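Local coordinates for protein putative exotoxin (superantigen) (Streptococcus pyogenes, PDB 1TY0) that probably acts as a secreted superantigen toxin, engaging the T-cell receptor through a surface that it can also use to form dimers, at residues 22-33 / 64-75. Sequence-based numbering, arbitrary orientation.
Sequences PVDYTNCNIDYL and FTKNQKVNIFGL
I30 and V70 meet at about a right angle on the buried side of this antiparallel pairing, I30 CD1 lying 3.5 Å from V70 CG1. With I30 CG1 anti to the carbonyl carbon (chi1 -66°) and the chain extended beyond it, CD1 also reaches F64 CB at 3.9 Å, while L33 CD1 packs over the F64 backbone. I40 of strand 37-41 backs C28 and I30, and I72 continues the apolar side toward V23. Between Y25 and C28 the register slips by one: N27 and C28 both face V70, a G1 bulge. C28 N donates a hydrogen bond to V70 O (2.8 Å), whereas N27 N donates to N71 OD1 (2.8 Å), nearly along the amide C=O. N98 holds N71 ND2, which helps fix that amide. The D24 and K69 side is more open to solvent, although F73 on it is buried against P22 and helix 131-146. A water donates to D24 OD1 and I72 O, D24 OD2 comes 3.6 Å from F73 CE2, with carboxylate and ring planes 60° apart, and K69 CG passes 3.5 Å from N27 OD1. K66, within the type II turn T65-Q68, only brushes the Y32 ring with CD. Such a sharply bent, bulged strand pairing is characteristic of the OB-fold barrel in the N-terminal domain of superantigens.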
ATOM      1  N   PRO A  22       3.678   3.230  -0.193  1.00 10.09           N
ATOM      2  CA  PRO A  22       4.526   3.500  -1.358  1.00 10.42           C
ATOM      3  C   PRO A  22       5.691   2.551  -1.574  1.00 10.95           C
ATOM      4  O   PRO A  22       6.120   1.850  -0.658  1.00 11.93           O
ATOM      5  CB  PRO A  22       5.017   4.920  -1.097  1.00 11.36           C
ATOM      6  CG  PRO A  22       5.180   4.925   0.397  1.00 14.59           C
ATOM      7  CD  PRO A  22       3.928   4.210   0.880  1.00 10.95           C
ATOM      8  N   VAL A  23       6.185   2.540  -2.808  1.00 10.10           N
ATOM      9  CA  VAL A  23       7.356   1.755  -3.176  1.00  9.08           C
ATOM     10  C   VAL A  23       8.472   2.718  -2.795  1.00  8.84           C
ATOM     11  O   VAL A  23       8.637   3.764  -3.422  1.00  8.83           O
ATOM     12  CB  VAL A  23       7.395   1.483  -4.687  1.00  8.04           C
ATOM     13  CG1 VAL A  23       8.717   0.819  -5.053  1.00  9.88           C
ATOM     14  CG2 VAL A  23       6.230   0.591  -5.082  1.00 10.24           C
ATOM     15  N   ASP A  24       9.233   2.355  -1.766  1.00  9.26           N
ATOM     16  CA  ASP A  24      10.281   3.213  -1.227  1.00 10.15           C
ATOM     17  C   ASP A  24      11.593   2.453  -1.083  1.00 10.83           C
ATOM     18  O   ASP A  24      11.742   1.628  -0.177  1.00  9.86           O
ATOM     19  CB  ASP A  24       9.799   3.712   0.145  1.00 11.66           C
ATOM     20  CG  ASP A  24      10.752   4.684   0.812  1.00 14.95           C
ATOM     21  OD1 ASP A  24      11.916   4.812   0.388  1.00 15.80           O
ATOM     22  OD2 ASP A  24      10.320   5.322   1.798  1.00 19.65           O
ATOM     23  N   TYR A  25      12.541   2.724  -1.978  1.00 10.15           N
ATOM     24  CA  TYR A  25      13.840   2.055  -1.935  1.00 12.10           C
ATOM     25  C   TYR A  25      14.941   3.038  -2.282  1.00 12.37           C
ATOM     26  O   TYR A  25      14.768   3.878  -3.159  1.00 13.61           O
ATOM     27  CB  TYR A  25      13.863   0.891  -2.927  1.00 10.91           C
ATOM     28  CG  TYR A  25      12.953  -0.240  -2.511  1.00 11.51           C
ATOM     29  CD1 TYR A  25      13.351  -1.149  -1.539  1.00 12.84           C
ATOM     30  CD2 TYR A  25      11.668  -0.362  -3.043  1.00 12.25           C
ATOM     31  CE1 TYR A  25      12.497  -2.155  -1.098  1.00 14.14           C
ATOM     32  CE2 TYR A  25      10.804  -1.362  -2.607  1.00 12.59           C
ATOM     33  CZ  TYR A  25      11.226  -2.252  -1.633  1.00 14.45           C
ATOM     34  OH  TYR A  25      10.376  -3.224  -1.161  1.00 16.80           O
ATOM     35  N   THR A  26      16.084   2.920  -1.613  1.00 12.38           N
ATOM     36  CA  THR A  26      17.181   3.840  -1.882  1.00 11.39           C
ATOM     37  C   THR A  26      18.444   3.161  -2.408  1.00 12.52           C
ATOM     38  O   THR A  26      18.692   1.980  -2.143  1.00 14.88           O
ATOM     39  CB  THR A  26      17.540   4.646  -0.615  1.00 15.38           C
ATOM     40  OG1 THR A  26      17.831   3.744   0.457  1.00 16.95           O
ATOM     41  CG2 THR A  26      16.374   5.544  -0.204  1.00 18.66           C
ATOM     42  N   ASN A  27      19.218   3.924  -3.173  1.00 11.93           N
ATOM     43  CA  ASN A  27      20.486   3.467  -3.741  1.00 13.48           C
ATOM     44  C   ASN A  27      20.331   2.197  -4.579  1.00 14.64           C
ATOM     45  O   ASN A  27      21.001   1.192  -4.342  1.00 15.09           O
ATOM     46  CB  ASN A  27      21.490   3.245  -2.604  1.00 17.80           C
ATOM     47  CG  ASN A  27      22.896   2.990  -3.107  1.00 20.93           C
ATOM     48  OD1 ASN A  27      23.372   3.664  -4.019  1.00 25.81           O
ATOM     49  ND2 ASN A  27      23.574   2.024  -2.501  1.00 27.24           N
ATOM     50  N   CYS A  28      19.451   2.267  -5.574  1.00 12.85           N
ATOM     51  CA  CYS A  28      19.171   1.143  -6.461  1.00 13.45           C
ATOM     52  C   CYS A  28      19.799   1.358  -7.829  1.00 13.24           C
ATOM     53  O   CYS A  28      19.866   2.482  -8.322  1.00 14.17           O
ATOM     54  CB  CYS A  28      17.665   0.983  -6.630  1.00 14.55           C
ATOM     55  SG  CYS A  28      16.817   0.779  -5.064  1.00 19.49           S
ATOM     56  N   ASN A  29      20.228   0.273  -8.456  1.00 12.82           N
ATOM     57  CA  ASN A  29      20.871   0.371  -9.761  1.00 11.69           C
ATOM     58  C   ASN A  29      19.921   0.390 -10.949  1.00 11.53           C
ATOM     59  O   ASN A  29      18.983  -0.409 -11.021  1.00 12.00           O
ATOM     60  CB  ASN A  29      21.854  -0.785  -9.947  1.00 14.20           C
ATOM     61  CG  ASN A  29      22.673  -0.647 -11.211  1.00 13.19           C
ATOM     62  OD1 ASN A  29      22.403  -1.297 -12.222  1.00 15.73           O
ATOM     63  ND2 ASN A  29      23.674   0.219 -11.165  1.00 13.77           N
ATOM     64  N   ILE A  30      20.169   1.306 -11.880  1.00 11.85           N
ATOM     65  CA  ILE A  30      19.372   1.380 -13.102  1.00 10.35           C
ATOM     66  C   ILE A  30      19.930   0.290 -14.005  1.00 11.66           C
ATOM     67  O   ILE A  30      21.026   0.432 -14.549  1.00 11.26           O
ATOM     68  CB  ILE A  30      19.533   2.737 -13.828  1.00 10.38           C
ATOM     69  CG1 ILE A  30      18.948   3.864 -12.971  1.00 10.72           C
ATOM     70  CG2 ILE A  30      18.827   2.689 -15.188  1.00 12.24           C
ATOM     71  CD1 ILE A  30      19.034   5.240 -13.609  1.00 13.29           C
ATOM     72  N   ASP A  31      19.188  -0.799 -14.158  1.00  9.81           N
ATOM     73  CA  ASP A  31      19.643  -1.904 -14.998  1.00 11.37           C
ATOM     74  C   ASP A  31      19.458  -1.624 -16.479  1.00 11.19           C
ATOM     75  O   ASP A  31      20.277  -2.038 -17.308  1.00 12.40           O
ATOM     76  CB  ASP A  31      18.913  -3.200 -14.636  1.00 11.24           C
ATOM     77  CG  ASP A  31      19.535  -3.908 -13.445  1.00 13.17           C
ATOM     78  OD1 ASP A  31      20.586  -3.450 -12.951  1.00 14.43           O
ATOM     79  OD2 ASP A  31      18.979  -4.932 -13.005  1.00 14.42           O
ATOM     80  N   TYR A  32      18.382  -0.930 -16.820  1.00 11.37           N
ATOM     81  CA  TYR A  32      18.126  -0.622 -18.221  1.00 10.59           C
ATOM     82  C   TYR A  32      17.224   0.594 -18.372  1.00 12.73           C
ATOM     83  O   TYR A  32      16.386   0.876 -17.504  1.00 12.70           O
ATOM     84  CB  TYR A  32      17.487  -1.834 -18.913  1.00 10.86           C
ATOM     85  CG  TYR A  32      17.613  -1.800 -20.414  1.00 11.40           C
ATOM     86  CD1 TYR A  32      18.850  -1.995 -21.032  1.00 12.68           C
ATOM     87  CD2 TYR A  32      16.506  -1.544 -21.218  1.00 12.75           C
ATOM     88  CE1 TYR A  32      18.978  -1.935 -22.417  1.00 13.32           C
ATOM     89  CE2 TYR A  32      16.624  -1.480 -22.607  1.00 15.05           C
ATOM     90  CZ  TYR A  32      17.863  -1.678 -23.196  1.00 13.52           C
ATOM     91  OH  TYR A  32      17.974  -1.619 -24.566  1.00 13.72           O
ATOM     92  N   LEU A  33      17.413   1.317 -19.476  1.00 10.41           N
ATOM     93  CA  LEU A  33      16.625   2.503 -19.787  1.00 12.09           C
ATOM     94  C   LEU A  33      16.040   2.416 -21.190  1.00 13.32           C
ATOM     95  O   LEU A  33      16.761   2.175 -22.160  1.00 15.40           O
ATOM     96  CB  LEU A  33      17.490   3.772 -19.709  1.00 11.40           C
ATOM     97  CG  LEU A  33      18.082   4.196 -18.363  1.00  9.18           C
ATOM     98  CD1 LEU A  33      19.088   5.322 -18.579  1.00 11.40           C
ATOM     99  CD2 LEU A  33      16.962   4.651 -17.431  1.00 11.23           C
ATOM    100  N   PHE A  64      19.221  10.295 -17.439  1.00 18.06           N
ATOM    101  CA  PHE A  64      19.918   9.283 -16.655  1.00 16.29           C
ATOM    102  C   PHE A  64      20.773   8.362 -17.528  1.00 18.33           C
ATOM    103  O   PHE A  64      20.720   8.434 -18.755  1.00 19.07           O
ATOM    104  CB  PHE A  64      18.891   8.454 -15.871  1.00 15.26           C
ATOM    105  CG  PHE A  64      18.111   9.252 -14.857  1.00 13.05           C
ATOM    106  CD1 PHE A  64      17.029  10.032 -15.249  1.00 12.99           C
ATOM    107  CD2 PHE A  64      18.468   9.228 -13.512  1.00 14.89           C
ATOM    108  CE1 PHE A  64      16.307  10.780 -14.312  1.00 14.37           C
ATOM    109  CE2 PHE A  64      17.761   9.966 -12.570  1.00 12.70           C
ATOM    110  CZ  PHE A  64      16.676  10.747 -12.968  1.00 15.88           C
ATOM    111  N   THR A  65      21.563   7.501 -16.890  1.00 17.85           N
ATOM    112  CA  THR A  65      22.411   6.562 -17.619  1.00 18.65           C
ATOM    113  C   THR A  65      22.382   5.199 -16.931  1.00 17.94           C
ATOM    114  O   THR A  65      22.200   5.115 -15.717  1.00 17.60           O
ATOM    115  CB  THR A  65      23.877   7.057 -17.694  1.00 21.82           C
ATOM    116  OG1 THR A  65      24.476   6.989 -16.397  1.00 24.84           O
ATOM    117  CG2 THR A  65      23.929   8.493 -18.184  1.00 23.36           C
ATOM    118  N   LYS A  66      22.544   4.127 -17.704  1.00 16.60           N
ATOM    119  CA  LYS A  66      22.533   2.792 -17.119  1.00 17.32           C
ATOM    120  C   LYS A  66      23.589   2.669 -16.033  1.00 18.12           C
ATOM    121  O   LYS A  66      24.663   3.271 -16.115  1.00 16.67           O
ATOM    122  CB  LYS A  66      22.780   1.712 -18.182  1.00 18.33           C
ATOM    123  CG  LYS A  66      21.665   1.549 -19.192  1.00 20.57           C
ATOM    124  CD  LYS A  66      21.939   0.380 -20.130  1.00 20.83           C
ATOM    125  CE  LYS A  66      23.198   0.603 -20.955  1.00 23.65           C
ATOM    126  NZ  LYS A  66      23.463  -0.523 -21.897  1.00 24.28           N
ATOM    127  N   ASN A  67      23.251   1.884 -15.016  1.00 16.88           N
ATOM    128  CA  ASN A  67      24.103   1.607 -13.868  1.00 17.38           C
ATOM    129  C   ASN A  67      24.343   2.782 -12.928  1.00 17.35           C
ATOM    130  O   ASN A  67      25.242   2.751 -12.090  1.00 19.78           O
ATOM    131  CB  ASN A  67      25.415   0.985 -14.332  1.00 19.04           C
ATOM    132  CG  ASN A  67      25.187  -0.323 -15.058  1.00 18.96           C
ATOM    133  OD1 ASN A  67      24.416  -1.167 -14.596  1.00 16.93           O
ATOM    134  ND2 ASN A  67      25.844  -0.499 -16.199  1.00 19.98           N
ATOM    135  N   GLN A  68      23.522   3.814 -13.080  1.00 17.71           N
ATOM    136  CA  GLN A  68      23.577   4.975 -12.206  1.00 17.51           C
ATOM    137  C   GLN A  68      22.728   4.530 -11.016  1.00 16.65           C
ATOM    138  O   GLN A  68      21.789   3.747 -11.186  1.00 14.92           O
ATOM    139  CB  GLN A  68      22.917   6.179 -12.884  1.00 18.81           C
ATOM    140  CG  GLN A  68      22.866   7.447 -12.048  1.00 21.62           C
ATOM    141  CD  GLN A  68      22.086   8.563 -12.731  1.00 24.53           C
ATOM    142  OE1 GLN A  68      21.863   8.534 -13.947  1.00 19.79           O
ATOM    143  NE2 GLN A  68      21.675   9.563 -11.950  1.00 23.77           N
ATOM    144  N   LYS A  69      23.063   5.002  -9.820  1.00 14.42           N
ATOM    145  CA  LYS A  69      22.295   4.653  -8.632  1.00 15.32           C
ATOM    146  C   LYS A  69      21.186   5.678  -8.456  1.00 14.87           C
ATOM    147  O   LYS A  69      21.403   6.881  -8.620  1.00 13.60           O
ATOM    148  CB  LYS A  69      23.192   4.640  -7.391  1.00 17.23           C
ATOM    149  CG  LYS A  69      24.255   3.551  -7.399  1.00 19.95           C
ATOM    150  CD  LYS A  69      23.624   2.170  -7.456  1.00 22.01           C
ATOM    151  CE  LYS A  69      24.684   1.073  -7.469  1.00 24.89           C
ATOM    152  NZ  LYS A  69      25.553   1.148  -8.673  1.00 29.82           N
ATOM    153  N   VAL A  70      19.990   5.202  -8.134  1.00 12.98           N
ATOM    154  CA  VAL A  70      18.859   6.094  -7.944  1.00 11.87           C
ATOM    155  C   VAL A  70      18.018   5.703  -6.745  1.00 11.01           C
ATOM    156  O   VAL A  70      18.132   4.594  -6.219  1.00 12.29           O
ATOM    157  CB  VAL A  70      17.926   6.100  -9.180  1.00 13.45           C
ATOM    158  CG1 VAL A  70      18.663   6.642 -10.398  1.00 11.88           C
ATOM    159  CG2 VAL A  70      17.415   4.694  -9.453  1.00 12.59           C
ATOM    160  N   ASN A  71      17.186   6.644  -6.310  1.00 11.79           N
ATOM    161  CA  ASN A  71      16.261   6.404  -5.216  1.00 10.70           C
ATOM    162  C   ASN A  71      14.882   6.322  -5.833  1.00 10.58           C
ATOM    163  O   ASN A  71      14.593   6.981  -6.838  1.00 10.85           O
ATOM    164  CB  ASN A  71      16.303   7.539  -4.202  1.00 11.93           C
ATOM    165  CG  ASN A  71      17.621   7.594  -3.465  1.00 12.28           C
ATOM    166  OD1 ASN A  71      18.206   6.559  -3.165  1.00 14.11           O
ATOM    167  ND2 ASN A  71      18.089   8.802  -3.162  1.00 16.18           N
ATOM    168  N   ILE A  72      14.029   5.513  -5.221  1.00 10.60           N
ATOM    169  CA  ILE A  72      12.682   5.324  -5.714  1.00  8.88           C
ATOM    170  C   ILE A  72      11.652   5.645  -4.648  1.00  7.78           C
ATOM    171  O   ILE A  72      11.757   5.180  -3.512  1.00  9.16           O
ATOM    172  CB  ILE A  72      12.435   3.856  -6.123  1.00 10.55           C
ATOM    173  CG1 ILE A  72      13.413   3.442  -7.220  1.00 12.94           C
ATOM    174  CG2 ILE A  72      10.978   3.678  -6.571  1.00 10.01           C
ATOM    175  CD1 ILE A  72      13.383   1.950  -7.521  1.00 14.63           C
ATOM    176  N   PHE A  73      10.676   6.461  -5.015  1.00  7.41           N
ATOM    177  CA  PHE A  73       9.559   6.756  -4.125  1.00  8.66           C
ATOM    178  C   PHE A  73       8.389   6.951  -5.065  1.00 10.19           C
ATOM    179  O   PHE A  73       8.170   8.047  -5.594  1.00 11.39           O
ATOM    180  CB  PHE A  73       9.750   8.018  -3.288  1.00  9.48           C
ATOM    181  CG  PHE A  73       8.772   8.111  -2.148  1.00  9.03           C
ATOM    182  CD1 PHE A  73       7.449   8.472  -2.382  1.00 10.45           C
ATOM    183  CD2 PHE A  73       9.149   7.755  -0.858  1.00 10.56           C
ATOM    184  CE1 PHE A  73       6.515   8.469  -1.345  1.00 10.65           C
ATOM    185  CE2 PHE A  73       8.220   7.751   0.186  1.00 11.28           C
ATOM    186  CZ  PHE A  73       6.900   8.108  -0.064  1.00 13.82           C
ATOM    187  N   GLY A  74       7.649   5.874  -5.285  1.00  9.04           N
ATOM    188  CA  GLY A  74       6.521   5.941  -6.192  1.00  9.75           C
ATOM    189  C   GLY A  74       5.319   5.191  -5.675  1.00  7.88           C
ATOM    190  O   GLY A  74       5.449   4.242  -4.894  1.00  9.45           O
ATOM    191  N   LEU A  75       4.140   5.616  -6.112  1.00  7.23           N
ATOM    192  CA  LEU A  75       2.912   4.964  -5.678  1.00  7.90           C
ATOM    193  C   LEU A  75       2.517   3.929  -6.718  1.00  6.78           C
ATOM    194  O   LEU A  75       2.349   4.255  -7.898  1.00  8.89           O
ATOM    195  CB  LEU A  75       1.807   6.012  -5.493  1.00  9.62           C
ATOM    196  CG  LEU A  75       2.238   7.224  -4.656  1.00  7.57           C
ATOM    197  CD1 LEU A  75       1.057   8.184  -4.475  1.00 10.26           C
ATOM    198  CD2 LEU A  75       2.758   6.758  -3.303  1.00  8.59           C
TER
HETATM  199  O   HOH W   1      12.854   6.531  -1.488  1.00 13.85           O